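Local structure of transcobalamin-1 (Homo sapiens, 4KKI) at residues L149-N158 with T298-S306. The protein binds vitamin B12 with femtomolar affinity, carries it, and shields it from the acid of the stomach. Numbering follows the deposited sequence.
Sequences LDVLALCLFN and TFLDINKDS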
loop_
_atom_site.group_PDB
_atom_site.type_symbol
_atom_site.label_atom_id
_atom_site.label_comp_id
_atom_site.label_asym_id
_atom_site.label_seq_id
_atom_site.Cartn_x
_atom_site.Cartn_y
_atom_site.Cartn_z
ATOM N N LEU A 149 -8.628 1.361 -4.148
ATOM C CA LEU A 149 -9.076 0.242 -3.328
ATOM C C LEU A 149 -10.599 0.234 -3.233
ATOM O O LEU A 149 -11.225 -0.824 -3.286
ATOM C CB LEU A 149 -8.458 0.312 -1.928
ATOM C CG LEU A 149 -7.015 -0.165 -1.758
ATOM C CD1 LEU A 149 -6.509 0.127 -0.351
ATOM C CD2 LEU A 149 -6.914 -1.648 -2.061
ATOM N N ASP A 150 -11.188 1.420 -3.104
ATOM C CA ASP A 150 -12.639 1.551 -2.995
ATOM C C ASP A 150 -13.351 1.048 -4.244
ATOM O O ASP A 150 -14.260 0.222 -4.160
ATOM C CB ASP A 150 -13.031 3.004 -2.729
ATOM C CG ASP A 150 -12.500 3.519 -1.409
ATOM O OD1 ASP A 150 -12.265 2.695 -0.500
ATOM O OD2 ASP A 150 -12.310 4.746 -1.285
ATOM N N VAL A 151 -12.936 1.558 -5.398
ATOM C CA VAL A 151 -13.525 1.153 -6.666
ATOM C C VAL A 151 -13.328 -0.341 -6.904
ATOM O O VAL A 151 -14.244 -1.031 -7.349
ATOM C CB VAL A 151 -12.933 1.956 -7.842
ATOM C CG1 VAL A 151 -13.486 1.454 -9.169
ATOM C CG2 VAL A 151 -13.227 3.438 -7.665
ATOM N N LEU A 152 -12.135 -0.837 -6.586
ATOM C CA LEU A 152 -11.814 -2.249 -6.769
ATOM C C LEU A 152 -12.759 -3.145 -5.973
ATOM O O LEU A 152 -13.325 -4.098 -6.511
ATOM C CB LEU A 152 -10.361 -2.525 -6.369
ATOM C CG LEU A 152 -9.875 -3.976 -6.424
ATOM C CD1 LEU A 152 -10.038 -4.554 -7.823
ATOM C CD2 LEU A 152 -8.422 -4.073 -5.968
ATOM N N ALA A 153 -12.930 -2.823 -4.695
ATOM C CA ALA A 153 -13.788 -3.604 -3.810
ATOM C C ALA A 153 -15.256 -3.540 -4.231
ATOM O O ALA A 153 -15.938 -4.565 -4.275
ATOM C CB ALA A 153 -13.624 -3.141 -2.370
ATOM N N LEU A 154 -15.737 -2.338 -4.537
ATOM C CA LEU A 154 -17.113 -2.150 -4.987
ATOM C C LEU A 154 -17.376 -2.881 -6.299
ATOM O O LEU A 154 -18.461 -3.424 -6.513
ATOM C CB LEU A 154 -17.429 -0.661 -5.149
ATOM C CG LEU A 154 -17.482 0.165 -3.864
ATOM C CD1 LEU A 154 -17.612 1.647 -4.183
ATOM C CD2 LEU A 154 -18.628 -0.301 -2.983
ATOM N N CYS A 155 -16.374 -2.892 -7.172
ATOM C CA CYS A 155 -16.472 -3.573 -8.458
ATOM C C CYS A 155 -16.505 -5.093 -8.310
ATOM O O CYS A 155 -17.341 -5.766 -8.914
ATOM C CB CYS A 155 -15.308 -3.163 -9.362
ATOM S SG CYS A 155 -15.173 -4.129 -10.869
ATOM N N LEU A 156 -15.591 -5.630 -7.504
ATOM C CA LEU A 156 -15.490 -7.074 -7.300
ATOM C C LEU A 156 -16.702 -7.673 -6.587
ATOM O O LEU A 156 -16.996 -8.857 -6.745
ATOM C CB LEU A 156 -14.223 -7.414 -6.515
ATOM C CG LEU A 156 -12.893 -7.310 -7.260
ATOM C CD1 LEU A 156 -11.726 -7.474 -6.295
ATOM C CD2 LEU A 156 -12.831 -8.360 -8.357
ATOM N N PHE A 157 -17.397 -6.860 -5.798
ATOM C CA PHE A 157 -18.506 -7.367 -4.993
ATOM C C PHE A 157 -19.852 -6.756 -5.378
ATOM O O PHE A 157 -20.780 -6.717 -4.570
ATOM C CB PHE A 157 -18.214 -7.185 -3.499
ATOM C CG PHE A 157 -17.042 -7.989 -3.020
ATOM C CD1 PHE A 157 -15.753 -7.498 -3.142
ATOM C CD2 PHE A 157 -17.225 -9.245 -2.465
ATOM C CE1 PHE A 157 -14.668 -8.241 -2.714
ATOM C CE2 PHE A 157 -16.144 -9.991 -2.032
ATOM C CZ PHE A 157 -14.864 -9.489 -2.160
ATOM N N ASN A 158 -19.940 -6.292 -6.622
ATOM C CA ASN A 158 -21.186 -5.782 -7.186
ATOM C C ASN A 158 -21.820 -4.660 -6.372
ATOM O O ASN A 158 -23.040 -4.596 -6.234
ATOM C CB ASN A 158 -22.193 -6.918 -7.382
ATOM C CG ASN A 158 -21.706 -7.963 -8.365
ATOM O OD1 ASN A 158 -21.456 -9.109 -7.995
ATOM N ND2 ASN A 158 -21.571 -7.571 -9.626
ATOM N N THR A 298 -3.128 -11.740 -8.467
ATOM C CA THR A 298 -3.442 -10.324 -8.307
ATOM C C THR A 298 -4.745 -10.187 -7.529
ATOM O O THR A 298 -5.421 -11.179 -7.259
ATOM C CB THR A 298 -3.615 -9.605 -9.660
ATOM O OG1 THR A 298 -4.919 -9.877 -10.190
ATOM C CG2 THR A 298 -2.553 -10.048 -10.658
ATOM N N PHE A 299 -5.104 -8.956 -7.185
ATOM C CA PHE A 299 -6.365 -8.701 -6.496
ATOM C C PHE A 299 -7.582 -9.090 -7.338
ATOM O O PHE A 299 -8.680 -9.247 -6.809
ATOM C CB PHE A 299 -6.469 -7.235 -6.067
ATOM C CG PHE A 299 -5.656 -6.896 -4.846
ATOM C CD1 PHE A 299 -4.982 -7.883 -4.147
ATOM C CD2 PHE A 299 -5.576 -5.591 -4.395
ATOM C CE1 PHE A 299 -4.237 -7.572 -3.024
ATOM C CE2 PHE A 299 -4.837 -5.273 -3.269
ATOM C CZ PHE A 299 -4.167 -6.265 -2.583
ATOM N N LEU A 300 -7.389 -9.248 -8.644
ATOM C CA LEU A 300 -8.492 -9.604 -9.534
ATOM C C LEU A 300 -8.833 -11.091 -9.488
ATOM O O LEU A 300 -9.820 -11.527 -10.080
ATOM C CB LEU A 300 -8.191 -9.180 -10.970
ATOM C CG LEU A 300 -8.023 -7.677 -11.188
ATOM C CD1 LEU A 300 -7.836 -7.383 -12.663
ATOM C CD2 LEU A 300 -9.215 -6.915 -10.631
ATOM N N ASP A 301 -8.015 -11.868 -8.783
ATOM C CA ASP A 301 -8.271 -13.296 -8.625
ATOM C C ASP A 301 -9.257 -13.561 -7.492
ATOM O O ASP A 301 -9.557 -14.710 -7.169
ATOM C CB ASP A 301 -6.965 -14.051 -8.383
ATOM C CG ASP A 301 -6.058 -14.028 -9.590
ATOM O OD1 ASP A 301 -6.586 -14.008 -10.720
ATOM O OD2 ASP A 301 -4.823 -14.020 -9.411
ATOM N N ILE A 302 -9.755 -12.485 -6.892
ATOM C CA ILE A 302 -10.771 -12.585 -5.856
ATOM C C ILE A 302 -12.124 -12.966 -6.455
ATOM O O ILE A 302 -12.769 -12.164 -7.133
ATOM C CB ILE A 302 -10.895 -11.266 -5.071
ATOM C CG1 ILE A 302 -9.611 -11.001 -4.282
ATOM C CG2 ILE A 302 -12.090 -11.310 -4.137
ATOM C CD1 ILE A 302 -9.588 -9.670 -3.563
ATOM N N ASN A 303 -12.535 -14.207 -6.217
ATOM C CA ASN A 303 -13.831 -14.690 -6.673
ATOM C C ASN A 303 -14.752 -14.870 -5.471
ATOM O O ASN A 303 -14.633 -15.845 -4.727
ATOM C CB ASN A 303 -13.668 -16.009 -7.435
ATOM C CG ASN A 303 -14.898 -16.379 -8.250
ATOM O OD1 ASN A 303 -16.007 -15.923 -7.971
ATOM N ND2 ASN A 303 -14.703 -17.217 -9.263
ATOM N N LYS A 304 -15.664 -13.922 -5.280
ATOM C CA LYS A 304 -16.541 -13.923 -4.112
ATOM C C LYS A 304 -17.491 -15.120 -4.101
ATOM O O LYS A 304 -17.964 -15.535 -3.043
ATOM C CB LYS A 304 -17.332 -12.614 -4.024
ATOM C CG LYS A 304 -18.452 -12.481 -5.042
ATOM C CD LYS A 304 -19.125 -11.122 -4.938
ATOM C CE LYS A 304 -20.478 -11.123 -5.626
ATOM N NZ LYS A 304 -21.430 -12.052 -4.955
ATOM N N ASP A 305 -17.763 -15.673 -5.279
ATOM C CA ASP A 305 -18.632 -16.838 -5.391
ATOM C C ASP A 305 -17.834 -18.139 -5.456
ATOM O O ASP A 305 -17.907 -18.881 -6.436
ATOM C CB ASP A 305 -19.570 -16.707 -6.595
ATOM C CG ASP A 305 -20.588 -15.595 -6.421
ATOM O OD1 ASP A 305 -21.613 -15.825 -5.745
ATOM O OD2 ASP A 305 -20.365 -14.490 -6.960
ATOM N N SER A 306 -17.056 -18.375 -4.401
ATOM C CA SER A 306 -16.358 -19.640 -4.147
ATOM C C SER A 306 -15.083 -19.899 -4.951
ATOM O O SER A 306 -15.081 -19.895 -6.182
ATOM C CB SER A 306 -17.311 -20.840 -4.232
ATOM O OG SER A 306 -16.665 -22.029 -3.813
#
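Leu152 and Leu156, near the end of helix 144-156 in the alpha6-alpha6 barrel, and Phe157 just after it receive Phe299, Leu300, Ile302 and Lys304 from the loop that follows helix 284-294. The join is mostly apolar, with no hydrogen bond across it. Leucine suits the helix side because its forked tip serves two partners. With CG anti to the backbone N (chi1 177°), Leu152 directs CD2 at the edge of the Phe299 ring, 3.6 Å from CD2 of that ring, while its CD1 reaches CD2 of Leu300. Leu156, one turn on, sets CD1 4.1 Å from CB of Ile302, crossing that side chain at about a right angle. Beta-branched Ile302 turns CB and CD1 to Leu156 CD1, while its CG2 meets Phe157 CZ at 3.9 Å. The Leu149 side chain is about 4 Å from the bound cyanocobalamin.

Ala153 O lies at the edge of the Phe157 ring, in the ring plane, and the ring fills the space beside Ile302 and Lys304. An alanine here would probably open a gap between Leu100 of helix 92-102 and the Lys304 methylenes, leaving Ile302 CG2 without its aromatic neighbour.

Within 298-306, two turns are closed by side chains: Thr298 OG1 accepts from Leu300 N in an ST turn, and Asn303 OD1 from Asp305 N in an Asx turn. Lysine suits this place because its aliphatic part can lie along Phe157 while the ammonium reaches Asp305 in a weak salt bridge. Lys304 runs antiparallel to the Phe157 side chain, its CB 3.5 Å from CE2 of Phe157 and its CE 3.3 Å from OD1 of Asn158.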